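Local coordinates for putative Xylose isomerase (Rhodospirillum rubrum, PDB 3QXB), which binds iron(III) or manganese(II) in a TIM barrel of the xylose isomerase-like family and may act as an isomerase, at residues A[32-37]-A[73-78]; A[55-60]-A[91-96]; A[156-161]-A[201-206]; A[241-246]-A[281-286]. One frame throughout, in Å; residues are numbered along the deposited sequence. Where two conformers were deposited one is given.

Contact 1: A[32-37]-A[73-78]; sequences RWLEPD and IAYAKA
Pro36, Tyr75 and Ala78 carry this contact: the proline ring, at the start of helix 36-46, lies against one side of helix 65-81. Closest backbone approach falls on the same residues, with Pro36 CA 5.0 Å from Tyr75 CA. The pyrrolidine crosses the phenol at about a right angle and makes a CH-pi contact with it, Pro36 CG standing 4.2 Å from the centroid of the Tyr75 ring and 21° off its normal, displaced toward the rim. Pro36 CB also meets the methyl of Ala78, the two CB atoms 3.8 Å apart, while Ala74 CB closes on Pro36 CG from one turn earlier. A small residue at each of these two helix positions leaves the proline ring room to come close to the helix.

Tyr75 reaches the segment by its far end. Its CG lies anti to its own carbonyl carbon (chi1 -74°), and the ring runs past Pro36 until Tyr75 OH comes 2.6 Å from Leu34 O, a weak hydrogen bond whose proton has a second acceptor within reach. Leu34 CB and CD2 pack beside the same OH. At the outer border one water gives protons both to Asp37 OD1 and to Ala78 O, bridging the acidic side chain and the helix backbone; Asp37 OD1 also lies 3.3 Å from Ala78 CB. Glu35, at the N-cap of helix 36-46, accepts from the backbone N of Arg38. Such contacts between successive outer helices, here 36-46 and 65-81, belong to the helical layer around a TIM barrel.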
# COMPACT_ATOMS: atom_id res chain seq x y z
N ARG A 32 -6.67 -1.60 11.98
CA ARG A 32 -7.19 -1.13 13.28
C ARG A 32 -8.34 -2.00 13.84
O ARG A 32 -8.10 -2.85 14.72
CB ARG A 32 -7.60 0.35 13.20
CG ARG A 32 -6.52 1.31 12.60
CD ARG A 32 -7.10 2.66 12.33
NE ARG A 32 -6.23 3.53 11.53
CZ ARG A 32 -5.39 4.44 12.02
NH1 ARG A 32 -5.29 4.64 13.33
NH2 ARG A 32 -4.67 5.18 11.19
N TRP A 33 -9.58 -1.78 13.40
CA TRP A 33 -10.74 -2.46 14.00
C TRP A 33 -10.95 -3.75 13.22
O TRP A 33 -11.75 -3.81 12.28
CB TRP A 33 -12.01 -1.57 14.04
CG TRP A 33 -11.78 -0.31 14.78
CD1 TRP A 33 -11.82 -0.13 16.11
CD2 TRP A 33 -11.43 0.96 14.21
NE1 TRP A 33 -11.52 1.16 16.43
CE2 TRP A 33 -11.27 1.86 15.29
CE3 TRP A 33 -11.23 1.42 12.90
CZ2 TRP A 33 -10.91 3.20 15.11
CZ3 TRP A 33 -10.89 2.78 12.72
CH2 TRP A 33 -10.73 3.64 13.82
N LEU A 34 -10.18 -4.77 13.60
CA LEU A 34 -10.09 -5.99 12.83
C LEU A 34 -11.03 -7.09 13.30
O LEU A 34 -11.28 -8.00 12.55
CB LEU A 34 -8.63 -6.52 12.84
CG LEU A 34 -7.55 -5.73 12.11
CD1 LEU A 34 -6.26 -6.56 12.18
CD2 LEU A 34 -7.90 -5.45 10.69
N GLU A 35 -11.54 -7.02 14.52
CA GLU A 35 -12.44 -8.05 15.03
C GLU A 35 -13.76 -7.97 14.30
O GLU A 35 -14.38 -6.92 14.30
CB GLU A 35 -12.64 -7.89 16.52
CG GLU A 35 -13.01 -9.17 17.21
CD GLU A 35 -14.47 -9.47 17.29
OE1 GLU A 35 -15.30 -8.80 16.64
OE2 GLU A 35 -14.79 -10.44 18.00
N PRO A 36 -14.21 -9.07 13.66
CA PRO A 36 -15.30 -8.90 12.74
C PRO A 36 -16.59 -8.28 13.31
O PRO A 36 -17.15 -7.36 12.71
CB PRO A 36 -15.51 -10.33 12.19
CG PRO A 36 -14.11 -10.90 12.19
CD PRO A 36 -13.53 -10.38 13.48
N ASP A 37 -17.02 -8.72 14.48
CA ASP A 37 -18.20 -8.16 15.08
C ASP A 37 -17.99 -6.71 15.56
O ASP A 37 -18.94 -5.96 15.55
CB ASP A 37 -18.67 -9.02 16.25
CG ASP A 37 -19.31 -10.31 15.80
OD1 ASP A 37 -20.12 -10.35 14.82
OD2 ASP A 37 -19.05 -11.30 16.49
N ILE A 73 -14.74 -15.02 5.43
CA ILE A 73 -16.07 -15.50 5.79
C ILE A 73 -16.55 -14.98 7.16
O ILE A 73 -17.70 -14.63 7.31
CB ILE A 73 -16.18 -17.04 5.71
CG1 ILE A 73 -16.16 -17.49 4.25
CG2 ILE A 73 -17.47 -17.56 6.40
CD1 ILE A 73 -15.89 -18.96 4.06
N ALA A 74 -15.66 -14.92 8.14
CA ALA A 74 -16.01 -14.33 9.44
C ALA A 74 -16.47 -12.87 9.32
O ALA A 74 -17.44 -12.49 9.95
CB ALA A 74 -14.86 -14.49 10.49
N TYR A 75 -15.78 -12.06 8.52
CA TYR A 75 -16.29 -10.70 8.22
C TYR A 75 -17.65 -10.75 7.54
O TYR A 75 -18.58 -10.07 7.97
CB TYR A 75 -15.31 -9.89 7.35
CG TYR A 75 -14.09 -9.40 8.09
CD1 TYR A 75 -14.20 -8.44 9.09
CD2 TYR A 75 -12.83 -9.84 7.74
CE1 TYR A 75 -13.07 -7.98 9.76
CE2 TYR A 75 -11.70 -9.37 8.38
CZ TYR A 75 -11.83 -8.44 9.40
OH TYR A 75 -10.71 -7.99 10.05
N ALA A 76 -17.79 -11.57 6.50
CA ALA A 76 -19.13 -11.65 5.81
C ALA A 76 -20.26 -11.99 6.74
O ALA A 76 -21.34 -11.35 6.74
CB ALA A 76 -19.09 -12.63 4.61
N LYS A 77 -20.01 -12.96 7.61
CA LYS A 77 -21.04 -13.39 8.54
C LYS A 77 -21.36 -12.33 9.58
O LYS A 77 -22.53 -12.14 9.95
CB LYS A 77 -20.62 -14.71 9.22
CG LYS A 77 -21.56 -15.29 10.28
CD LYS A 77 -21.09 -16.71 10.74
CE LYS A 77 -22.14 -17.47 11.60
NZ LYS A 77 -22.53 -16.71 12.81
N ALA A 78 -20.34 -11.66 10.10
CA ALA A 78 -20.57 -10.64 11.11
C ALA A 78 -21.35 -9.47 10.50
O ALA A 78 -22.25 -8.93 11.14
CB ALA A 78 -19.23 -10.15 11.69
O HOH W 1 -22.03 -8.87 13.86

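Contact 2: A[55-60]-A[91-96]; sequences TYDLTD and GGLASY
Thr55, last residue of strand 51-55, comes within 3.9 Å of Gly92 CA through its OG1. That hydroxyl also accepts from Asp57 N in an ST turn and shares a water with Gly91 O. Tyr56 follows with its ring laid flat against the glycine backbone: Gly91 CA sits 3.7 Å from the ring centroid, 20° off the normal, a CH-pi contact, and Gly91 N stands over the ring centre. The phenol hydroxyl is bonded farther on, to Thr131.

Asp57 makes the polar core. With its CG anti to its carbonyl carbon (chi1 -79°), the carboxylate faces the N-terminal end of the short helix 93-96 and takes one backbone N-H on each oxygen: Leu93 N to Asp57 OD2 at 2.7 Å, and Ala94 N to Asp57 OD1 at 3.0 Å with an N-H...O angle of 159°. Both donors arrive on the syn side, modestly out of the carboxylate plane. A water donates to OD1 as well, the third bond to the carboxylate, and accepts from Gly92 N and Ser95 N. Without the carboxylate, as with an alanine here, the N-H groups of Leu93 and Ala94 would probably lose their acceptor and this water be less firmly held.

Gly92 lies so near that a side chain there would clash with Asp57 OD2 and Thr55 OG1. The negative charge of the carboxylate is likely to be stabilised by the N-H groups gathered round it.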
# COMPACT_ATOMS: atom_id res chain seq x y z
N THR A 55 -12.65 -4.24 1.58
CA THR A 55 -11.37 -3.99 0.88
C THR A 55 -10.44 -5.23 0.93
O THR A 55 -10.34 -5.91 1.96
CB THR A 55 -10.63 -2.75 1.47
OG1 THR A 55 -9.38 -2.54 0.79
CG2 THR A 55 -10.35 -2.90 2.99
N TYR A 56 -9.76 -5.52 -0.17
CA TYR A 56 -8.71 -6.57 -0.18
C TYR A 56 -7.63 -6.31 0.89
O TYR A 56 -6.93 -7.21 1.30
CB TYR A 56 -8.00 -6.63 -1.50
CG TYR A 56 -8.81 -6.97 -2.77
CD1 TYR A 56 -10.19 -7.16 -2.76
CD2 TYR A 56 -8.17 -7.02 -3.98
CE1 TYR A 56 -10.87 -7.43 -3.94
CE2 TYR A 56 -8.86 -7.25 -5.17
CZ TYR A 56 -10.19 -7.45 -5.16
OH TYR A 56 -10.84 -7.75 -6.36
N ASP A 57 -7.48 -5.05 1.32
CA ASP A 57 -6.54 -4.64 2.37
C ASP A 57 -6.85 -5.23 3.77
O ASP A 57 -6.06 -5.05 4.68
CB ASP A 57 -6.43 -3.10 2.45
CG ASP A 57 -5.53 -2.49 1.35
OD1 ASP A 57 -4.88 -3.22 0.55
OD2 ASP A 57 -5.47 -1.25 1.25
N LEU A 58 -7.97 -5.91 3.96
CA LEU A 58 -8.26 -6.58 5.23
C LEU A 58 -7.87 -8.05 5.16
O LEU A 58 -7.36 -8.58 6.13
CB LEU A 58 -9.73 -6.46 5.62
CG LEU A 58 -10.20 -5.13 6.20
CD1 LEU A 58 -11.76 -5.09 6.27
CD2 LEU A 58 -9.62 -4.94 7.56
N THR A 59 -8.07 -8.68 3.99
CA THR A 59 -7.68 -10.05 3.76
C THR A 59 -7.12 -10.19 2.33
O THR A 59 -7.87 -10.05 1.35
CB THR A 59 -8.88 -11.08 4.03
OG1 THR A 59 -9.94 -10.83 3.14
CG2 THR A 59 -9.42 -11.04 5.48
N ASP A 60 -5.81 -10.48 2.23
CA ASP A 60 -5.08 -10.49 0.97
C ASP A 60 -5.55 -11.70 0.14
O ASP A 60 -5.50 -12.83 0.60
CB ASP A 60 -3.56 -10.61 1.25
CG ASP A 60 -2.70 -10.33 0.03
OD1 ASP A 60 -3.22 -10.35 -1.13
OD2 ASP A 60 -1.46 -10.15 0.23
N GLY A 91 -10.22 -3.85 -4.60
CA GLY A 91 -8.78 -3.59 -4.41
C GLY A 91 -8.50 -2.38 -3.56
O GLY A 91 -9.24 -1.37 -3.58
N GLY A 92 -7.41 -2.49 -2.80
CA GLY A 92 -6.90 -1.42 -1.97
C GLY A 92 -5.44 -1.16 -2.30
O GLY A 92 -5.00 -1.37 -3.46
N LEU A 93 -4.69 -0.66 -1.32
CA LEU A 93 -3.31 -0.22 -1.58
C LEU A 93 -2.35 -1.34 -1.83
O LEU A 93 -1.47 -1.19 -2.66
CB LEU A 93 -2.78 0.78 -0.49
CG LEU A 93 -3.71 2.04 -0.35
CD1 LEU A 93 -3.17 3.15 0.58
CD2 LEU A 93 -4.17 2.71 -1.72
N ALA A 94 -2.48 -2.48 -1.12
CA ALA A 94 -1.60 -3.64 -1.33
C ALA A 94 -1.66 -4.09 -2.81
O ALA A 94 -0.62 -4.31 -3.45
CB ALA A 94 -2.00 -4.78 -0.41
N SER A 95 -2.89 -4.14 -3.31
CA SER A 95 -3.17 -4.50 -4.69
C SER A 95 -2.64 -3.48 -5.67
O SER A 95 -2.04 -3.85 -6.66
CB SER A 95 -4.70 -4.68 -4.93
OG SER A 95 -4.96 -4.98 -6.31
N TYR A 96 -2.87 -2.21 -5.40
CA TYR A 96 -2.56 -1.13 -6.35
C TYR A 96 -1.08 -0.88 -6.47
O TYR A 96 -0.67 -0.23 -7.41
CB TYR A 96 -3.25 0.16 -5.95
CG TYR A 96 -3.24 1.23 -7.02
CD1 TYR A 96 -3.80 1.02 -8.28
CD2 TYR A 96 -2.64 2.48 -6.77
CE1 TYR A 96 -3.79 2.01 -9.24
CE2 TYR A 96 -2.62 3.49 -7.76
CZ TYR A 96 -3.22 3.25 -8.98
OH TYR A 96 -3.18 4.24 -9.94
O HOH W 2 -10.60 -0.89 -1.24
O HOH W 3 -5.43 -4.41 -1.75

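Contact 3: A[156-161]-A[201-206]; sequences ARDMWI and DGRTEI
Segment 156-161, within helix 146-170, meets the irregular segment 201-206 most closely at one point, Ile161 CA lying 5.4 Å from Thr204 CA, and no direct hydrogen bond joins the two. Ile161 and Arg203 supply most of the buried surface. Arg203 runs alongside the helix toward its N-terminal end, its chain bent at chi3 (76°), which brings the guanidinium over the isoleucine: Ile161 CD1 stands 3.2 Å above the guanidinium plane of Arg203, over its centre. The flat cationic group is thus covered on one face by a methyl. Behind it, Ile161 CG1 meets Thr204 CG2 at 4.2 Å, the two side chains crossing at about a right angle.

The charged end of Arg203 finds Asp158 one helical turn before Ile161. Asp158 OD1 and Arg203 NH2 form a long salt bridge of 3.7 Å, with the carboxylate and guanidinium planes 81° apart, so the groups do not pair in a flat, two-pronged way. A water also bridges the pair, donating to Asp158 OD1 and accepting from Arg203 NH2 at 2.7 Å, near the guanidinium plane. In the conformer given, Arg157 also lies beside Arg203, its own guanidinium pairing with Asp199.

At the other end a second water links the backbones, donating to Ile161 O and accepting from Glu205 N. The contact ties the loop that leads from helix 190-200 into strand 208-213 to the surface of helix 146-170 at Asp158 and Ile161, as expected of a surface connection between neighbouring beta-alpha units of a TIM barrel.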
# COMPACT_ATOMS: atom_id res chain seq x y z
N ALA A 156 -4.77 -7.80 -21.92
CA ALA A 156 -5.46 -7.49 -20.69
C ALA A 156 -6.95 -7.70 -20.89
O ALA A 156 -7.59 -8.30 -20.06
CB ALA A 156 -5.17 -6.09 -20.25
N ARG A 157 -7.49 -7.16 -21.98
CA ARG A 157 -8.92 -7.26 -22.31
C ARG A 157 -9.37 -8.73 -22.43
O ARG A 157 -10.40 -9.12 -21.87
CB ARG A 157 -9.23 -6.46 -23.61
CG ARG A 157 -10.27 -7.08 -24.55
CD ARG A 157 -10.52 -6.17 -25.77
NE ARG A 157 -9.46 -6.24 -26.79
CZ ARG A 157 -9.12 -5.25 -27.60
NH1 ARG A 157 -9.72 -4.09 -27.51
NH2 ARG A 157 -8.14 -5.41 -28.48
N ASP A 158 -8.57 -9.55 -23.11
CA ASP A 158 -8.87 -10.96 -23.22
C ASP A 158 -8.83 -11.61 -21.83
O ASP A 158 -9.66 -12.43 -21.52
CB ASP A 158 -7.90 -11.67 -24.18
CG ASP A 158 -8.12 -11.29 -25.64
OD1 ASP A 158 -9.22 -10.74 -25.98
OD2 ASP A 158 -7.19 -11.54 -26.45
N MSE A 159 -7.92 -11.19 -20.98
CA MSE A 159 -7.89 -11.71 -19.60
C MSE A 159 -9.19 -11.42 -18.84
O MSE A 159 -9.67 -12.29 -18.10
CB MSE A 159 -6.72 -11.14 -18.84
CG MSE A 159 -5.40 -11.77 -19.26
SE MSE A 159 -3.92 -11.13 -18.28
CE MSE A 159 -2.65 -12.30 -18.96
N TRP A 160 -9.72 -10.21 -18.98
CA TRP A 160 -10.90 -9.82 -18.21
C TRP A 160 -12.12 -10.58 -18.69
O TRP A 160 -13.02 -10.86 -17.91
CB TRP A 160 -11.15 -8.30 -18.21
CG TRP A 160 -10.35 -7.61 -17.12
CD1 TRP A 160 -9.02 -7.43 -17.08
CD2 TRP A 160 -10.87 -7.04 -15.91
NE1 TRP A 160 -8.65 -6.79 -15.92
CE2 TRP A 160 -9.77 -6.55 -15.18
CE3 TRP A 160 -12.15 -6.92 -15.37
CZ2 TRP A 160 -9.91 -5.90 -13.96
CZ3 TRP A 160 -12.29 -6.30 -14.15
CH2 TRP A 160 -11.17 -5.80 -13.45
N ILE A 161 -12.14 -10.89 -19.98
CA ILE A 161 -13.19 -11.74 -20.53
C ILE A 161 -13.21 -13.10 -19.87
O ILE A 161 -14.25 -13.54 -19.42
CB ILE A 161 -13.07 -11.83 -22.08
CG1 ILE A 161 -13.40 -10.45 -22.66
CG2 ILE A 161 -13.93 -12.97 -22.62
CD1 ILE A 161 -12.97 -10.27 -24.11
N ASP A 201 -18.47 -4.79 -23.76
CA ASP A 201 -19.92 -5.01 -23.79
C ASP A 201 -20.28 -6.07 -24.84
O ASP A 201 -19.80 -6.04 -25.98
CB ASP A 201 -20.73 -3.73 -24.05
CG ASP A 201 -22.23 -3.92 -23.76
OD1 ASP A 201 -22.57 -4.74 -22.88
OD2 ASP A 201 -23.07 -3.27 -24.39
N GLY A 202 -21.12 -7.02 -24.42
CA GLY A 202 -21.51 -8.16 -25.23
C GLY A 202 -20.51 -9.32 -25.29
O GLY A 202 -20.77 -10.31 -25.95
N ARG A 203 -19.36 -9.17 -24.68
CA ARG A 203 -18.30 -10.17 -24.74
C ARG A 203 -18.14 -10.90 -23.41
O ARG A 203 -17.42 -11.89 -23.35
CB ARG A 203 -16.96 -9.50 -25.03
CG ARG A 203 -16.82 -8.85 -26.33
CD ARG A 203 -15.40 -8.41 -26.59
NE ARG A 203 -14.57 -9.55 -26.94
CZ ARG A 203 -13.27 -9.49 -27.23
NH1 ARG A 203 -12.61 -8.34 -27.25
NH2 ARG A 203 -12.62 -10.61 -27.53
N THR A 204 -18.77 -10.40 -22.35
CA THR A 204 -18.48 -10.90 -20.98
C THR A 204 -19.71 -11.66 -20.47
O THR A 204 -20.85 -11.27 -20.73
CB THR A 204 -18.03 -9.77 -20.03
OG1 THR A 204 -19.04 -8.76 -19.94
CG2 THR A 204 -16.71 -9.14 -20.47
N GLU A 205 -19.47 -12.77 -19.77
CA GLU A 205 -20.59 -13.63 -19.32
C GLU A 205 -21.41 -12.99 -18.19
O GLU A 205 -22.58 -13.27 -18.03
CB GLU A 205 -20.07 -15.03 -18.93
CG GLU A 205 -19.59 -15.77 -20.15
CD GLU A 205 -19.24 -17.21 -19.96
OE1 GLU A 205 -19.67 -17.83 -18.96
OE2 GLU A 205 -18.55 -17.75 -20.86
N ILE A 206 -20.78 -12.07 -17.47
CA ILE A 206 -21.45 -11.15 -16.57
C ILE A 206 -20.97 -9.73 -16.93
O ILE A 206 -19.90 -9.54 -17.52
CB ILE A 206 -21.17 -11.48 -15.05
CG1 ILE A 206 -19.68 -11.54 -14.77
CG2 ILE A 206 -21.90 -12.80 -14.63
CD1 ILE A 206 -19.21 -11.48 -13.27
O HOH W 4 -10.18 -9.77 -28.36
O HOH W 5 -16.78 -13.79 -20.18

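Contact 4: A[241-246]-A[281-286]; sequences AAYHIQ and QTFFAE. With FE (Fe (III) ion), chain E.
Half of the protein ligands of the metal site come from this pair of neighbouring barrel strands. His244 ND1 binds the iron(III) ion at 2.2 Å and Glu286 OE1 at 2.1 Å; two waters join them, and Glu178 and Asp213 complete the site, which manganese(II) can also occupy. Glu286 reaches the metal as an extended chain, CG anti to its backbone N, and its carboxylate lies over a face of the imidazole with the planes 55° apart. His244 NE2 is bonded to Gln53, a second-shell contact which, together with the metal bond at ND1, holds the imidazole in its rotation.

The strands run parallel, with an angle of 32° between their directions. Four backbone hydrogen bonds hold them: Tyr243 N to Thr282 O, Phe284 N to Tyr243 O, Ile245 N to Phe284 O at 2.8 Å, and Glu286 N to Ile245 O, the straightest. On the face opposite His244, the edge of Phe283 points at the face of Tyr243, a T-shaped pair with centroids 4.9 Å apart and planes at 73°; Ile245 CG2 packs on Phe283 CG at 3.7 Å. The ring face that Phe283 meets would be gone with an alanine in place of Tyr243, which would probably open a gap and leave the phenylalanine ring less tightly held on that side.

Leu269 and Phe272 of helix 266-275, the connection of this beta-alpha-beta unit, cover that aromatic side, while strand 208-213 flanks 240-245 on its other edge.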
# COMPACT_ATOMS: atom_id res chain seq x y z
N ALA A 241 -21.75 1.96 -12.38
CA ALA A 241 -22.65 1.19 -11.50
C ALA A 241 -22.43 1.49 -10.01
O ALA A 241 -23.25 1.12 -9.18
CB ALA A 241 -22.49 -0.29 -11.74
N ALA A 242 -21.32 2.13 -9.69
CA ALA A 242 -20.99 2.52 -8.31
C ALA A 242 -19.91 3.61 -8.30
O ALA A 242 -19.23 3.84 -9.30
CB ALA A 242 -20.57 1.28 -7.48
N TYR A 243 -19.76 4.28 -7.16
CA TYR A 243 -18.81 5.37 -7.00
C TYR A 243 -17.98 5.25 -5.73
O TYR A 243 -18.40 4.61 -4.76
CB TYR A 243 -19.55 6.69 -6.92
CG TYR A 243 -20.41 7.03 -8.11
CD1 TYR A 243 -21.67 6.50 -8.24
CD2 TYR A 243 -19.99 7.93 -9.09
CE1 TYR A 243 -22.47 6.82 -9.34
CE2 TYR A 243 -20.78 8.25 -10.18
CZ TYR A 243 -22.03 7.68 -10.30
OH TYR A 243 -22.89 7.98 -11.37
N HIS A 244 -16.80 5.88 -5.74
CA HIS A 244 -16.10 6.22 -4.52
C HIS A 244 -16.26 7.72 -4.35
O HIS A 244 -16.08 8.49 -5.32
CB HIS A 244 -14.62 5.90 -4.56
CG HIS A 244 -14.33 4.44 -4.51
ND1 HIS A 244 -13.13 3.90 -4.93
CD2 HIS A 244 -15.08 3.41 -4.06
CE1 HIS A 244 -13.18 2.58 -4.78
NE2 HIS A 244 -14.35 2.26 -4.26
N ILE A 245 -16.58 8.13 -3.14
CA ILE A 245 -16.65 9.54 -2.82
C ILE A 245 -15.54 9.86 -1.80
O ILE A 245 -15.23 9.05 -0.94
CB ILE A 245 -18.06 9.96 -2.33
CG1 ILE A 245 -18.48 9.24 -1.05
CG2 ILE A 245 -19.15 9.79 -3.46
CD1 ILE A 245 -19.80 9.81 -0.44
N GLN A 246 -14.98 11.06 -1.91
CA GLN A 246 -13.95 11.58 -1.02
C GLN A 246 -13.94 13.09 -1.16
O GLN A 246 -14.52 13.64 -2.11
CB GLN A 246 -12.57 11.06 -1.42
CG GLN A 246 -12.39 11.03 -2.96
CD GLN A 246 -10.94 11.18 -3.38
OE1 GLN A 246 -10.25 12.12 -2.94
NE2 GLN A 246 -10.47 10.28 -4.23
N GLN A 281 -26.74 3.05 -7.33
CA GLN A 281 -25.30 3.21 -7.61
C GLN A 281 -24.57 3.84 -6.44
O GLN A 281 -24.26 5.03 -6.44
CB GLN A 281 -25.09 4.00 -8.89
CG GLN A 281 -25.77 3.39 -10.07
CD GLN A 281 -27.17 3.94 -10.28
OE1 GLN A 281 -27.81 4.42 -9.35
NE2 GLN A 281 -27.64 3.88 -11.52
N THR A 282 -24.25 2.99 -5.46
CA THR A 282 -23.78 3.41 -4.12
C THR A 282 -22.59 4.38 -4.18
O THR A 282 -21.64 4.19 -4.93
CB THR A 282 -23.42 2.17 -3.26
OG1 THR A 282 -24.47 1.20 -3.42
CG2 THR A 282 -23.27 2.52 -1.75
N PHE A 283 -22.70 5.45 -3.41
CA PHE A 283 -21.62 6.37 -3.18
C PHE A 283 -20.89 5.83 -1.94
O PHE A 283 -21.29 6.11 -0.78
CB PHE A 283 -22.17 7.76 -2.87
CG PHE A 283 -22.58 8.61 -4.05
CD1 PHE A 283 -22.73 8.12 -5.35
CD2 PHE A 283 -22.89 9.94 -3.83
CE1 PHE A 283 -23.16 8.95 -6.39
CE2 PHE A 283 -23.30 10.78 -4.86
CZ PHE A 283 -23.44 10.30 -6.14
N PHE A 284 -19.83 5.05 -2.16
CA PHE A 284 -18.99 4.54 -1.10
C PHE A 284 -17.92 5.57 -0.69
O PHE A 284 -17.07 5.93 -1.51
CB PHE A 284 -18.25 3.27 -1.53
CG PHE A 284 -19.13 2.08 -1.83
CD1 PHE A 284 -19.73 1.35 -0.83
CD2 PHE A 284 -19.35 1.68 -3.13
CE1 PHE A 284 -20.51 0.22 -1.13
CE2 PHE A 284 -20.11 0.55 -3.42
CZ PHE A 284 -20.67 -0.16 -2.43
N ALA A 285 -17.94 5.98 0.57
CA ALA A 285 -16.92 6.85 1.10
C ALA A 285 -15.65 6.05 1.15
O ALA A 285 -15.65 4.98 1.76
CB ALA A 285 -17.25 7.34 2.49
N GLU A 286 -14.60 6.58 0.53
CA GLU A 286 -13.28 5.98 0.50
C GLU A 286 -12.27 7.00 1.01
O GLU A 286 -11.69 7.78 0.25
CB GLU A 286 -12.89 5.49 -0.90
CG GLU A 286 -11.62 4.65 -0.84
CD GLU A 286 -11.02 4.32 -2.20
OE1 GLU A 286 -11.22 5.05 -3.16
OE2 GLU A 286 -10.32 3.30 -2.28
FE FE E . -11.11 4.83 -5.25
O HOH W 6 -8.82 5.15 -5.04
O HOH W 7 -10.31 2.72 -4.92

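In the fold
All four contacts belong to one eight-stranded parallel barrel with its surrounding helices and connecting loops. Contacts 1 and 2 interlock along the chain, their segments alternating, and they touch: Leu34 CD2 lies 3.6 Å from Leu58 CD2, with centres 15 Å apart. Both also meet the second subunit, so this side of the barrel takes part in the dimer. Contacts 3 and 4 follow in series. Contact 3 is a surface contact between helix 146-170 and the loop before strand 208-213, its centre about 23 Å from those of contacts 2 and 4. Contact 4 lies nearest the chain centre, at the metal; contact 2 approaches it to about 5 Å between nearest atoms. The set thus runs from metal-binding core to helical layer and subunit interface.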